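Local coordinates for Baccell_00875 (Bacteroides cellulosilyticus DSM 14838, PDB 5NO8), which probably cleaves the L-rhamnose–glucuronic acid linkage that caps complex arabinogalactan proteins, acting as a polysaccharide lyase, at residues D48-N53 with G182-H187; D68-G73 with E201-G206; Q405-K410 with M461-G466; R447-M452 with P534-N539. All coordinates share one frame; numbering follows the deposited sequence.

Contact 1 of 4, residues D48-N53 with G182-H187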
loop_
_atom_site.group_PDB
_atom_site.type_symbol
_atom_site.label_atom_id
_atom_site.label_comp_id
_atom_site.label_asym_id
_atom_site.label_seq_id
_atom_site.Cartn_x
_atom_site.Cartn_y
_atom_site.Cartn_z
ATOM N N ASP A 48 2.498 -4.922 28.045
ATOM C CA ASP A 48 1.469 -5.069 27.039
ATOM C C ASP A 48 0.505 -6.125 27.555
ATOM O O ASP A 48 0.868 -7.306 27.604
ATOM C CB ASP A 48 2.081 -5.533 25.710
ATOM C CG ASP A 48 1.050 -5.707 24.610
ATOM O OD1 ASP A 48 -0.142 -5.386 24.827
ATOM O OD2 ASP A 48 1.439 -6.209 23.522
ATOM N N ASN A 49 -0.712 -5.712 27.921
ATOM C CA ASN A 49 -1.744 -6.663 28.414
ATOM C C ASN A 49 -2.179 -7.697 27.380
ATOM O O ASN A 49 -2.700 -8.753 27.756
ATOM C CB ASN A 49 -3.004 -5.904 28.886
ATOM C CG ASN A 49 -2.747 -5.049 30.106
ATOM O OD1 ASN A 49 -1.843 -5.318 30.894
ATOM N ND2 ASN A 49 -3.553 -4.025 30.277
ATOM N N ARG A 50 -1.988 -7.399 26.088
ATOM C CA ARG A 50 -2.273 -8.350 25.040
ATOM C C ARG A 50 -1.129 -9.333 24.768
ATOM O O ARG A 50 -1.333 -10.296 24.041
ATOM C CB ARG A 50 -2.678 -7.616 23.763
ATOM C CG ARG A 50 -3.902 -6.717 23.944
ATOM C CD ARG A 50 -4.163 -5.843 22.732
ATOM N NE ARG A 50 -5.497 -5.225 22.809
ATOM C CZ ARG A 50 -5.805 -4.146 23.536
ATOM N NH1 ARG A 50 -4.894 -3.529 24.273
ATOM N NH2 ARG A 50 -7.062 -3.679 23.527
ATOM N N SER A 51 0.059 -9.075 25.321
ATOM C CA SER A 51 1.218 -9.972 25.249
ATOM C C SER A 51 1.587 -10.344 23.800
ATOM O O SER A 51 1.913 -11.483 23.488
ATOM C CB SER A 51 0.969 -11.239 26.086
ATOM O OG SER A 51 0.802 -10.893 27.452
ATOM N N MET A 52 1.511 -9.363 22.915
ATOM C CA MET A 52 1.785 -9.611 21.506
ATOM C C MET A 52 3.255 -10.008 21.279
ATOM O O MET A 52 4.161 -9.463 21.906
ATOM C CB MET A 52 1.478 -8.328 20.734
ATOM C CG MET A 52 1.931 -8.358 19.309
ATOM S SD MET A 52 1.232 -6.954 18.482
ATOM C CE MET A 52 2.112 -7.210 16.960
ATOM N N ASN A 53 3.456 -10.947 20.370
ATOM C CA ASN A 53 4.783 -11.282 19.835
ATOM C C ASN A 53 4.962 -10.495 18.544
ATOM O O ASN A 53 4.165 -10.631 17.629
ATOM C CB ASN A 53 4.879 -12.771 19.537
ATOM C CG ASN A 53 6.296 -13.210 19.166
ATOM O OD1 ASN A 53 7.238 -12.410 19.133
ATOM N ND2 ASN A 53 6.450 -14.499 18.923
ATOM N N GLY A 182 -4.978 -2.912 15.497
ATOM C CA GLY A 182 -6.099 -2.264 16.204
ATOM C C GLY A 182 -5.805 -0.890 16.754
ATOM O O GLY A 182 -6.653 -0.303 17.403
ATOM N N ASP A 183 -4.585 -0.401 16.556
ATOM C CA ASP A 183 -4.116 0.881 17.057
ATOM C C ASP A 183 -3.894 0.958 18.560
ATOM O O ASP A 183 -3.590 2.030 19.062
ATOM C CB ASP A 183 -5.003 2.054 16.592
ATOM C CG ASP A 183 -4.288 3.399 16.679
ATOM O OD1 ASP A 183 -3.158 3.501 16.165
ATOM O OD2 ASP A 183 -4.842 4.340 17.271
ATOM N N PHE A 184 -3.984 -0.160 19.280
ATOM C CA PHE A 184 -3.792 -0.127 20.729
ATOM C C PHE A 184 -2.289 -0.077 21.020
ATOM O O PHE A 184 -1.530 -0.847 20.448
ATOM C CB PHE A 184 -4.375 -1.365 21.409
ATOM C CG PHE A 184 -5.801 -1.651 21.044
ATOM C CD1 PHE A 184 -6.819 -0.815 21.480
ATOM C CD2 PHE A 184 -6.127 -2.764 20.261
ATOM C CE1 PHE A 184 -8.145 -1.077 21.142
ATOM C CE2 PHE A 184 -7.446 -3.027 19.922
ATOM C CZ PHE A 184 -8.455 -2.186 20.362
ATOM N N THR A 185 -1.902 0.816 21.914
ATOM C CA THR A 185 -0.528 0.935 22.385
ATOM C C THR A 185 -0.223 -0.237 23.327
ATOM O O THR A 185 -1.152 -0.858 23.848
ATOM C CB THR A 185 -0.325 2.253 23.138
ATOM O OG1 THR A 185 -1.241 2.331 24.235
ATOM C CG2 THR A 185 -0.570 3.455 22.220
ATOM N N PRO A 186 1.050 -0.595 23.520
ATOM C CA PRO A 186 2.198 -0.012 22.826
ATOM C C PRO A 186 2.386 -0.504 21.392
ATOM O O PRO A 186 1.943 -1.588 21.014
ATOM C CB PRO A 186 3.375 -0.503 23.661
ATOM C CG PRO A 186 2.924 -1.839 24.139
ATOM C CD PRO A 186 1.461 -1.677 24.428
ATOM N N HIS A 187 3.075 0.331 20.628
ATOM C CA HIS A 187 3.575 -0.019 19.320
ATOM C C HIS A 187 5.091 -0.209 19.404
ATOM O O HIS A 187 5.690 -0.017 20.456
ATOM C CB HIS A 187 3.215 1.096 18.375
ATOM C CG HIS A 187 1.752 1.378 18.342
ATOM N ND1 HIS A 187 0.839 0.483 17.844
ATOM C CD2 HIS A 187 1.039 2.460 18.753
ATOM C CE1 HIS A 187 -0.378 1.001 17.940
ATOM N NE2 HIS A 187 -0.285 2.196 18.499
HETATM O O HOH W 1 -2.022 -3.511 24.283
#
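Arg-50 lays its guanidinium flat on the ring of Phe-184 in a cation-pi stack, the two planes only 8° apart. From CB the arginine chain runs out extended through CG and CD to NE, with chi1 at -58° setting CG opposite the carbonyl carbon. NE passes over the ring margin, 3.6 Å from Phe-184 CD2, while it also donates to OD1 of Asn-160. CZ stands 3.8 Å from the ring centroid. NH2 reaches furthest in and sits over the middle of the ring, whereas NH1 lies beside Phe-184 CB and donates a hydrogen bond to a water, which in turn donates to Asp-48 OD1 and Thr-185 O. This joins the type I turn Asp-48 to Ser-51, in the loop between strands 40-45 and 75-81, to the connection between the antiparallel strands 175-180 and 187-194. A serine in place of Phe-184 would probably leave the guanidinium without its aromatic platform and freer to turn. On the opposite face of the phenyl, Gly-182 O lies over the centre. Asp-48 CG touches CD of the cis-proline Pro-186 at 4.1 Å, and Asp-48 OD1 closes an Asx turn with Arg-50 N at 3.0 Å.

Contact 2 of 4, residues D68-G73 with E201-G206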
loop_
_atom_site.group_PDB
_atom_site.type_symbol
_atom_site.label_atom_id
_atom_site.label_comp_id
_atom_site.label_asym_id
_atom_site.label_seq_id
_atom_site.Cartn_x
_atom_site.Cartn_y
_atom_site.Cartn_z
ATOM N N ASP A 68 13.506 -22.149 11.211
ATOM C CA ASP A 68 14.430 -21.368 12.016
ATOM C C ASP A 68 15.519 -20.591 11.253
ATOM O O ASP A 68 16.176 -19.758 11.832
ATOM C CB ASP A 68 15.002 -22.218 13.154
ATOM C CG ASP A 68 16.049 -23.230 12.693
ATOM O OD1 ASP A 68 16.457 -23.266 11.495
ATOM O OD2 ASP A 68 16.481 -24.002 13.582
ATOM N N ASN A 69 15.672 -20.818 9.956
ATOM C CA ASN A 69 16.601 -20.006 9.152
ATOM C C ASN A 69 16.168 -18.539 9.017
ATOM O O ASN A 69 17.029 -17.682 8.735
ATOM C CB ASN A 69 16.775 -20.605 7.772
ATOM C CG ASN A 69 15.533 -20.483 6.940
ATOM O OD1 ASN A 69 14.570 -21.201 7.173
ATOM N ND2 ASN A 69 15.526 -19.531 5.992
ATOM N N TYR A 70 14.866 -18.274 9.244
ATOM C CA TYR A 70 14.280 -16.925 9.169
ATOM C C TYR A 70 14.212 -16.161 10.482
ATOM O O TYR A 70 13.618 -15.073 10.556
ATOM C CB TYR A 70 12.867 -17.003 8.582
ATOM C CG TYR A 70 12.827 -17.335 7.122
ATOM C CD1 TYR A 70 13.446 -16.493 6.188
ATOM C CD2 TYR A 70 12.133 -18.428 6.649
ATOM C CE1 TYR A 70 13.405 -16.773 4.840
ATOM C CE2 TYR A 70 12.080 -18.718 5.282
ATOM C CZ TYR A 70 12.707 -17.869 4.391
ATOM O OH TYR A 70 12.645 -18.118 3.063
ATOM N N GLY A 71 14.828 -16.698 11.527
ATOM C CA GLY A 71 14.877 -16.009 12.806
ATOM C C GLY A 71 15.452 -14.600 12.718
ATOM O O GLY A 71 16.395 -14.351 11.980
ATOM N N TRP A 72 14.875 -13.699 13.494
ATOM C CA TRP A 72 15.350 -12.313 13.595
ATOM C C TRP A 72 16.828 -12.289 13.924
ATOM O O TRP A 72 17.285 -12.891 14.930
ATOM C CB TRP A 72 14.574 -11.581 14.690
ATOM C CG TRP A 72 15.000 -10.193 14.923
ATOM C CD1 TRP A 72 16.194 -9.783 15.435
ATOM C CD2 TRP A 72 14.238 -9.017 14.704
ATOM N NE1 TRP A 72 16.230 -8.425 15.536
ATOM C CE2 TRP A 72 15.029 -7.930 15.113
ATOM C CE3 TRP A 72 12.949 -8.770 14.222
ATOM C CZ2 TRP A 72 14.602 -6.611 14.993
ATOM C CZ3 TRP A 72 12.519 -7.453 14.137
ATOM C CH2 TRP A 72 13.339 -6.400 14.505
ATOM N N GLY A 73 17.610 -11.594 13.106
ATOM C CA GLY A 73 19.037 -11.488 13.377
ATOM C C GLY A 73 19.903 -12.433 12.578
ATOM O O GLY A 73 21.133 -12.243 12.518
ATOM N N GLU A 201 13.634 -6.834 1.278
ATOM C CA GLU A 201 13.158 -7.932 0.479
ATOM C C GLU A 201 12.059 -8.644 1.211
ATOM O O GLU A 201 11.940 -8.543 2.429
ATOM C CB GLU A 201 14.274 -8.927 0.225
ATOM C CG GLU A 201 15.327 -8.410 -0.717
ATOM C CD GLU A 201 16.512 -9.349 -0.805
ATOM O OE1 GLU A 201 16.398 -10.348 -1.542
ATOM O OE2 GLU A 201 17.532 -9.104 -0.107
ATOM N N ILE A 202 11.283 -9.391 0.447
ATOM C CA ILE A 202 10.205 -10.199 0.986
ATOM C C ILE A 202 10.505 -11.639 0.600
ATOM O O ILE A 202 10.817 -11.939 -0.565
ATOM C CB ILE A 202 8.816 -9.773 0.429
ATOM C CG1 ILE A 202 8.428 -8.377 0.890
ATOM C CG2 ILE A 202 7.711 -10.763 0.824
ATOM C CD1 ILE A 202 8.188 -8.219 2.363
ATOM N N TRP A 203 10.370 -12.530 1.579
ATOM C CA TRP A 203 10.531 -13.962 1.364
ATOM C C TRP A 203 9.251 -14.704 1.748
ATOM O O TRP A 203 8.472 -14.205 2.556
ATOM C CB TRP A 203 11.724 -14.513 2.178
ATOM C CG TRP A 203 13.014 -13.939 1.783
ATOM C CD1 TRP A 203 13.647 -12.883 2.353
ATOM C CD2 TRP A 203 13.820 -14.356 0.704
ATOM N NE1 TRP A 203 14.827 -12.634 1.702
ATOM C CE2 TRP A 203 14.950 -13.512 0.672
ATOM C CE3 TRP A 203 13.710 -15.379 -0.240
ATOM C CZ2 TRP A 203 15.974 -13.663 -0.270
ATOM C CZ3 TRP A 203 14.685 -15.506 -1.186
ATOM C CH2 TRP A 203 15.820 -14.660 -1.191
ATOM N N GLU A 204 9.062 -15.880 1.141
ATOM C CA GLU A 204 7.956 -16.819 1.453
ATOM C C GLU A 204 6.550 -16.302 1.089
ATOM O O GLU A 204 5.609 -16.277 1.907
ATOM C CB GLU A 204 8.017 -17.276 2.902
ATOM C CG GLU A 204 9.330 -17.927 3.299
ATOM C CD GLU A 204 9.586 -19.226 2.546
ATOM O OE1 GLU A 204 8.605 -19.891 2.160
ATOM O OE2 GLU A 204 10.755 -19.582 2.310
ATOM N N ARG A 205 6.418 -15.901 -0.159
ATOM C CA ARG A 205 5.100 -15.675 -0.739
ATOM C C ARG A 205 4.773 -16.790 -1.733
ATOM O O ARG A 205 5.671 -17.394 -2.337
ATOM C CB ARG A 205 5.044 -14.320 -1.424
ATOM C CG ARG A 205 5.362 -13.153 -0.496
ATOM C CD ARG A 205 4.445 -13.063 0.722
ATOM N NE ARG A 205 2.997 -12.992 0.432
ATOM C CZ ARG A 205 2.294 -11.881 0.174
ATOM N NH1 ARG A 205 2.879 -10.680 0.128
ATOM N NH2 ARG A 205 0.977 -11.965 -0.081
ATOM N N GLY A 206 3.483 -17.024 -1.931
ATOM C CA GLY A 206 3.027 -18.055 -2.879
ATOM C C GLY A 206 1.612 -18.495 -2.616
ATOM O O GLY A 206 1.110 -18.377 -1.495
#
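At the end of strand 199-203, which pairs in a mixed beta sheet with strand 217-221 and, in parallel, with 664-665, the chain leaves the strand at Glu-204, whose side chain reaches toward the short 3-10 segment 68-70. Tyr-70 spans the gap. Its OH donates a short hydrogen bond of 2.5 Å to Glu-204 OE2, entering on the anti lone pair, away from the other oxygen. The carboxylate is tilted 69° from the phenol ring, and OE2 lies at the ring's edge. Chi1 of Glu-204 (-57°) sets CG 3.5 Å from Tyr-70 CE2, and a bend at chi2 turns the carboxylate to the phenol oxygen. The other carboxylate oxygen, OE1, forms a salt bridge with Lys-209, so this acidic group is held from two directions. Tyr-70 CE1 also packs on Trp-203 CB, 3.9 Å away, with the two side chains crossing roughly at right angles. A phenylalanine in place of Tyr-70 would probably keep much of this packing but leave Glu-204 OE2 without its phenolic donor, and the carboxylate freer to turn. Tyr-145 meets the Tyr-70 ring edge-to-face, and Asn-69 ND2 lies over the centre of one of its faces, 3.4 Å above the plane.

Contact 3 of 4, residues Q405-K410 with M461-G466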
loop_
_atom_site.group_PDB
_atom_site.type_symbol
_atom_site.label_atom_id
_atom_site.label_comp_id
_atom_site.label_asym_id
_atom_site.label_seq_id
_atom_site.Cartn_x
_atom_site.Cartn_y
_atom_site.Cartn_z
ATOM N N GLN A 405 -14.910 12.077 -16.391
ATOM C CA GLN A 405 -14.168 12.936 -17.315
ATOM C C GLN A 405 -15.129 13.572 -18.361
ATOM O O GLN A 405 -14.976 14.734 -18.727
ATOM C CB GLN A 405 -13.048 12.180 -18.021
ATOM C CG GLN A 405 -12.113 13.076 -18.838
ATOM C CD GLN A 405 -11.195 13.996 -18.035
ATOM O OE1 GLN A 405 -11.317 14.176 -16.825
ATOM N NE2 GLN A 405 -10.276 14.628 -18.748
ATOM N N TYR A 406 -16.132 12.835 -18.794
ATOM C CA TYR A 406 -17.177 13.406 -19.632
ATOM C C TYR A 406 -17.884 14.559 -18.943
ATOM O O TYR A 406 -18.137 15.614 -19.559
ATOM C CB TYR A 406 -18.186 12.325 -20.069
ATOM C CG TYR A 406 -19.304 12.991 -20.824
ATOM C CD1 TYR A 406 -19.148 13.315 -22.165
ATOM C CD2 TYR A 406 -20.449 13.401 -20.168
ATOM C CE1 TYR A 406 -20.149 14.007 -22.856
ATOM C CE2 TYR A 406 -21.459 14.082 -20.843
ATOM C CZ TYR A 406 -21.303 14.377 -22.186
ATOM O OH TYR A 406 -22.294 15.067 -22.858
ATOM N N LEU A 407 -18.210 14.409 -17.668
ATOM C CA LEU A 407 -18.941 15.456 -16.963
ATOM C C LEU A 407 -18.133 16.763 -16.881
ATOM O O LEU A 407 -18.723 17.851 -16.818
ATOM C CB LEU A 407 -19.386 14.995 -15.574
ATOM C CG LEU A 407 -20.415 13.860 -15.567
ATOM C CD1 LEU A 407 -20.630 13.390 -14.135
ATOM C CD2 LEU A 407 -21.715 14.321 -16.205
ATOM N N LEU A 408 -16.798 16.650 -16.916
ATOM C CA LEU A 408 -15.913 17.803 -16.897
ATOM C C LEU A 408 -15.697 18.402 -18.263
ATOM O O LEU A 408 -15.712 19.631 -18.416
ATOM C CB LEU A 408 -14.557 17.405 -16.279
ATOM C CG LEU A 408 -14.633 17.125 -14.790
ATOM C CD1 LEU A 408 -13.372 16.411 -14.337
ATOM C CD2 LEU A 408 -14.794 18.422 -14.001
ATOM N N THR A 409 -15.498 17.545 -19.251
ATOM C CA THR A 409 -15.019 17.939 -20.565
ATOM C C THR A 409 -16.080 18.002 -21.640
ATOM O O THR A 409 -15.864 18.662 -22.659
ATOM C CB THR A 409 -13.932 16.977 -21.086
ATOM O OG1 THR A 409 -14.516 15.685 -21.331
ATOM C CG2 THR A 409 -12.805 16.891 -20.111
ATOM N N LYS A 410 -17.182 17.275 -21.442
ATOM C CA LYS A 410 -18.307 17.148 -22.395
ATOM C C LYS A 410 -17.929 16.549 -23.748
ATOM O O LYS A 410 -18.613 16.771 -24.744
ATOM C CB LYS A 410 -19.065 18.475 -22.584
ATOM C CG LYS A 410 -19.293 19.302 -21.327
ATOM C CD LYS A 410 -20.215 18.649 -20.328
ATOM C CE LYS A 410 -20.345 19.529 -19.083
ATOM N NZ LYS A 410 -21.226 18.915 -18.039
ATOM N N MET A 461 -24.254 7.310 -15.469
ATOM C CA MET A 461 -24.843 7.410 -16.813
ATOM C C MET A 461 -26.155 8.204 -16.862
ATOM O O MET A 461 -26.459 8.804 -17.901
ATOM C CB MET A 461 -25.024 6.044 -17.460
ATOM C CG MET A 461 -23.748 5.348 -17.902
ATOM S SD MET A 461 -22.831 6.240 -19.147
ATOM C CE MET A 461 -23.877 6.151 -20.624
ATOM N N TYR A 462 -26.906 8.256 -15.766
ATOM C CA TYR A 462 -28.032 9.191 -15.669
ATOM C C TYR A 462 -27.554 10.628 -15.787
ATOM O O TYR A 462 -28.150 11.424 -16.509
ATOM C CB TYR A 462 -28.796 9.005 -14.358
ATOM C CG TYR A 462 -29.807 10.086 -14.021
ATOM C CD1 TYR A 462 -30.926 10.325 -14.841
ATOM C CD2 TYR A 462 -29.672 10.835 -12.864
ATOM C CE1 TYR A 462 -31.861 11.293 -14.500
ATOM C CE2 TYR A 462 -30.593 11.804 -12.519
ATOM C CZ TYR A 462 -31.690 12.027 -13.332
ATOM O OH TYR A 462 -32.568 13.015 -12.939
ATOM N N LYS A 463 -26.457 10.947 -15.097
ATOM C CA LYS A 463 -25.879 12.304 -15.154
ATOM C C LYS A 463 -25.404 12.656 -16.565
ATOM O O LYS A 463 -25.466 13.806 -16.942
ATOM C CB LYS A 463 -24.736 12.470 -14.134
ATOM C CG LYS A 463 -25.137 12.213 -12.685
ATOM C CD LYS A 463 -23.965 12.369 -11.723
ATOM C CE LYS A 463 -23.721 13.815 -11.348
ATOM N NZ LYS A 463 -22.585 13.939 -10.401
ATOM N N VAL A 464 -24.949 11.678 -17.336
ATOM C CA VAL A 464 -24.503 11.895 -18.716
ATOM C C VAL A 464 -25.688 12.162 -19.646
ATOM O O VAL A 464 -25.625 13.053 -20.495
ATOM C CB VAL A 464 -23.719 10.673 -19.247
ATOM C CG1 VAL A 464 -23.371 10.793 -20.730
ATOM C CG2 VAL A 464 -22.438 10.473 -18.423
ATOM N N THR A 465 -26.751 11.374 -19.483
ATOM C CA THR A 465 -27.813 11.272 -20.486
ATOM C C THR A 465 -29.136 11.910 -20.110
ATOM O O THR A 465 -29.938 12.142 -20.998
ATOM C CB THR A 465 -28.125 9.795 -20.798
ATOM O OG1 THR A 465 -28.558 9.135 -19.602
ATOM C CG2 THR A 465 -26.924 9.095 -21.370
ATOM N N GLY A 466 -29.386 12.153 -18.820
ATOM C CA GLY A 466 -30.720 12.524 -18.328
ATOM C C GLY A 466 -31.774 11.406 -18.425
ATOM O O GLY A 466 -32.944 11.645 -18.123
HETATM O O HOH W 2 -24.769 14.692 -22.596
#
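One water is gripped by both helices: it lies 2.5 Å from Tyr-406 OH and donates to Val-464 O at 2.8 Å, linking a phenol to a backbone carbonyl in the last turn of helix 448-465. Besides this bridge the same tyrosine makes apolar contact, its CE2 lying 3.8 Å from Val-464 CG1. With chi1 at 175°, Tyr-406 CG is trans to the backbone nitrogen, and the ring is carried across to the valine, whose CG2 also touches CD2. Leu-407 meets Lys-463. Its CD2 rests against the lysine's carbonyl oxygen at 3.9 Å and against CB, while CD1 approaches CE, where the lysine chain has bent at chi3. Both helices finish alike. Thr-409 OG1 turns back to Gln-405 O at 2.8 Å, and Thr-465 OG1 to Met-461 O at 2.7 Å. Each carbonyl also accepts the threonine's own backbone N-H, and a residue of positive phi follows, Lys-410 or Gly-466. Lys-410 NZ reaches back to Leu-407 O. The axes of segments 405-409 and 461-465 approach to 10.2 Å at 27°, with helix 412-429 between them in sequence, as expected of alternate helices in an alpha/alpha toroid, which this helical domain probably is.

Contact 4 of 4, residues R447-M452 with P534-N539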
loop_
_atom_site.group_PDB
_atom_site.type_symbol
_atom_site.label_atom_id
_atom_site.label_comp_id
_atom_site.label_asym_id
_atom_site.label_seq_id
_atom_site.Cartn_x
_atom_site.Cartn_y
_atom_site.Cartn_z
ATOM N N ARG A 447 -20.593 -12.366 -7.737
ATOM C CA ARG A 447 -19.774 -11.782 -6.666
ATOM C C ARG A 447 -20.311 -10.409 -6.270
ATOM O O ARG A 447 -20.522 -9.558 -7.125
ATOM C CB ARG A 447 -18.347 -11.683 -7.210
ATOM C CG ARG A 447 -17.332 -10.879 -6.426
ATOM C CD ARG A 447 -16.113 -10.702 -7.309
ATOM N NE ARG A 447 -14.951 -10.110 -6.658
ATOM C CZ ARG A 447 -14.130 -9.202 -7.219
ATOM N NH1 ARG A 447 -13.068 -8.781 -6.539
ATOM N NH2 ARG A 447 -14.362 -8.701 -8.449
ATOM N N GLY A 448 -20.491 -10.178 -4.973
ATOM C CA GLY A 448 -21.217 -9.000 -4.481
ATOM C C GLY A 448 -20.579 -7.669 -4.840
ATOM O O GLY A 448 -21.277 -6.681 -5.059
ATOM N N TYR A 449 -19.253 -7.657 -4.886
ATOM C CA TYR A 449 -18.476 -6.458 -5.240
ATOM C C TYR A 449 -18.924 -5.909 -6.585
ATOM O O TYR A 449 -19.050 -4.688 -6.753
ATOM C CB TYR A 449 -16.971 -6.787 -5.315
ATOM C CG TYR A 449 -16.287 -7.047 -3.978
ATOM C CD1 TYR A 449 -16.033 -6.001 -3.098
ATOM C CD2 TYR A 449 -15.845 -8.333 -3.615
ATOM C CE1 TYR A 449 -15.396 -6.210 -1.882
ATOM C CE2 TYR A 449 -15.179 -8.553 -2.396
ATOM C CZ TYR A 449 -14.966 -7.480 -1.534
ATOM O OH TYR A 449 -14.335 -7.638 -0.323
ATOM N N ASN A 450 -19.193 -6.801 -7.533
ATOM C CA ASN A 450 -19.414 -6.403 -8.912
ATOM C C ASN A 450 -20.677 -5.567 -9.065
ATOM O O ASN A 450 -20.733 -4.709 -9.951
ATOM C CB ASN A 450 -19.485 -7.618 -9.842
ATOM C CG ASN A 450 -18.201 -8.423 -9.866
ATOM O OD1 ASN A 450 -17.150 -7.978 -9.382
ATOM N ND2 ASN A 450 -18.270 -9.613 -10.459
ATOM N N TYR A 451 -21.663 -5.782 -8.194
ATOM C CA TYR A 451 -22.954 -5.081 -8.279
ATOM C C TYR A 451 -22.852 -3.593 -7.956
ATOM O O TYR A 451 -23.590 -2.775 -8.520
ATOM C CB TYR A 451 -23.959 -5.692 -7.307
ATOM C CG TYR A 451 -24.434 -7.073 -7.703
ATOM C CD1 TYR A 451 -23.583 -8.178 -7.602
ATOM C CD2 TYR A 451 -25.740 -7.277 -8.179
ATOM C CE1 TYR A 451 -24.006 -9.443 -7.965
ATOM C CE2 TYR A 451 -26.181 -8.546 -8.540
ATOM C CZ TYR A 451 -25.313 -9.627 -8.432
ATOM O OH TYR A 451 -25.717 -10.891 -8.790
ATOM N N MET A 452 -21.990 -3.249 -6.997
ATOM C CA MET A 452 -21.819 -1.849 -6.588
ATOM C C MET A 452 -21.266 -1.017 -7.721
ATOM O O MET A 452 -21.656 0.132 -7.892
ATOM C CB MET A 452 -20.867 -1.727 -5.408
ATOM C CG MET A 452 -21.291 -2.470 -4.153
ATOM S SD MET A 452 -23.020 -2.166 -3.684
ATOM C CE MET A 452 -23.865 -3.485 -4.534
ATOM N N PRO A 534 -15.906 -9.194 9.145
ATOM C CA PRO A 534 -15.887 -10.510 8.510
ATOM C C PRO A 534 -14.789 -10.642 7.443
ATOM O O PRO A 534 -14.371 -9.633 6.836
ATOM C CB PRO A 534 -17.281 -10.638 7.856
ATOM C CG PRO A 534 -18.008 -9.373 8.116
ATOM C CD PRO A 534 -17.057 -8.381 8.706
ATOM N N ALA A 535 -14.330 -11.870 7.220
ATOM C CA ALA A 535 -13.336 -12.121 6.188
ATOM C C ALA A 535 -14.021 -11.997 4.830
ATOM O O ALA A 535 -15.192 -12.353 4.684
ATOM C CB ALA A 535 -12.715 -13.504 6.352
ATOM N N HIS A 536 -13.301 -11.461 3.850
ATOM C CA HIS A 536 -13.776 -11.432 2.466
ATOM C C HIS A 536 -12.733 -12.162 1.626
ATOM O O HIS A 536 -12.420 -13.314 1.917
ATOM C CB HIS A 536 -14.069 -9.986 2.018
ATOM C CG HIS A 536 -15.275 -9.389 2.674
ATOM N ND1 HIS A 536 -15.302 -9.033 4.006
ATOM C CD2 HIS A 536 -16.504 -9.100 2.182
ATOM C CE1 HIS A 536 -16.496 -8.553 4.306
ATOM N NE2 HIS A 536 -17.239 -8.573 3.215
ATOM N N GLU A 537 -12.175 -11.521 0.601
ATOM C CA GLU A 537 -11.230 -12.185 -0.285
ATOM C C GLU A 537 -9.830 -12.228 0.358
ATOM O O GLU A 537 -8.980 -13.039 -0.017
ATOM C CB GLU A 537 -11.281 -11.512 -1.664
ATOM C CG GLU A 537 -12.659 -11.758 -2.307
ATOM C CD GLU A 537 -12.927 -11.016 -3.609
ATOM O OE1 GLU A 537 -12.117 -10.141 -3.998
ATOM O OE2 GLU A 537 -13.984 -11.306 -4.230
ATOM N N VAL A 538 -9.617 -11.359 1.343
ATOM C CA VAL A 538 -8.489 -11.438 2.271
ATOM C C VAL A 538 -9.144 -11.428 3.649
ATOM O O VAL A 538 -10.241 -10.894 3.797
ATOM C CB VAL A 538 -7.537 -10.230 2.082
ATOM C CG1 VAL A 538 -6.260 -10.373 2.902
ATOM C CG2 VAL A 538 -7.197 -10.037 0.603
ATOM N N ASN A 539 -8.494 -12.017 4.654
ATOM C CA ASN A 539 -9.129 -12.191 5.976
ATOM C C ASN A 539 -9.329 -10.890 6.723
ATOM O O ASN A 539 -10.293 -10.733 7.466
ATOM C CB ASN A 539 -8.329 -13.150 6.880
ATOM C CG ASN A 539 -8.224 -14.561 6.322
ATOM O OD1 ASN A 539 -7.245 -15.288 6.624
ATOM N ND2 ASN A 539 -9.187 -14.957 5.495
HETATM O O HOH W 3 -11.278 -8.448 0.576
#
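Arg-447 and Glu-537 form a side-on, two-pronged salt bridge between the residue leading into helix 448-465 and the loop joining helices 509-529 and 542-559 of the helical domain. NE donates to Glu-537 OE2 at 2.9 Å and NH1 to OE1 at 3.0 Å, both nearly straight, and both oxygens use their syn lone pairs. Guanidinium and carboxylate are only 7° from coplanar, so the two bonds fix the rotation of each group. Tyr-449 lines the same carboxylate: its CE2 edge comes within 3.5 Å of Glu-537 OE2. Its CB in turn covers one face of the Arg-447 guanidinium. Further along, Tyr-449 OH rests against His-536 CB at 3.3 Å and accepts from a water that is itself held by Glu-537 N. A second shell sets the arginine in place. NH1 has another acidic partner in Glu-394, which shares this nitrogen with Glu-537, and NH2 makes a weak bond to Asn-450 OD1. Phe-489 meets the rings of both Tyr-449 and His-536 edge-to-face. A glycerol, probably from the crystallisation liquor, lies about 4 Å from the Glu-537 side chain and may mark a pocket. His-536 is itself held at both ring nitrogens, NE2 by the backbone N of Tyr-490 and ND1 by a weak bond of 3.0 Å to Pro-534 O.

In the fold
From the N terminus, the loop between strands 40-45 and 75-81 enters two contacts. Contact 1 ties its early part to the connection between strands 175-180 and 187-194, and contact 2 ties its later part to the end of strand 199-203. Their segments alternate, so the two closures cross, and together bring this loop against two different beta sheets. After a further beta sheet, spanning 259-335, the chain enters the helical region, where contacts 3 and 4 also cross. Contact 3 pairs helix 396-409 with the C-terminal end of helix 448-465, while contact 4 joins that helix's N-terminal end to the loop before helix 542-559. Contacts 1 and 3 have centres about 49 Å apart.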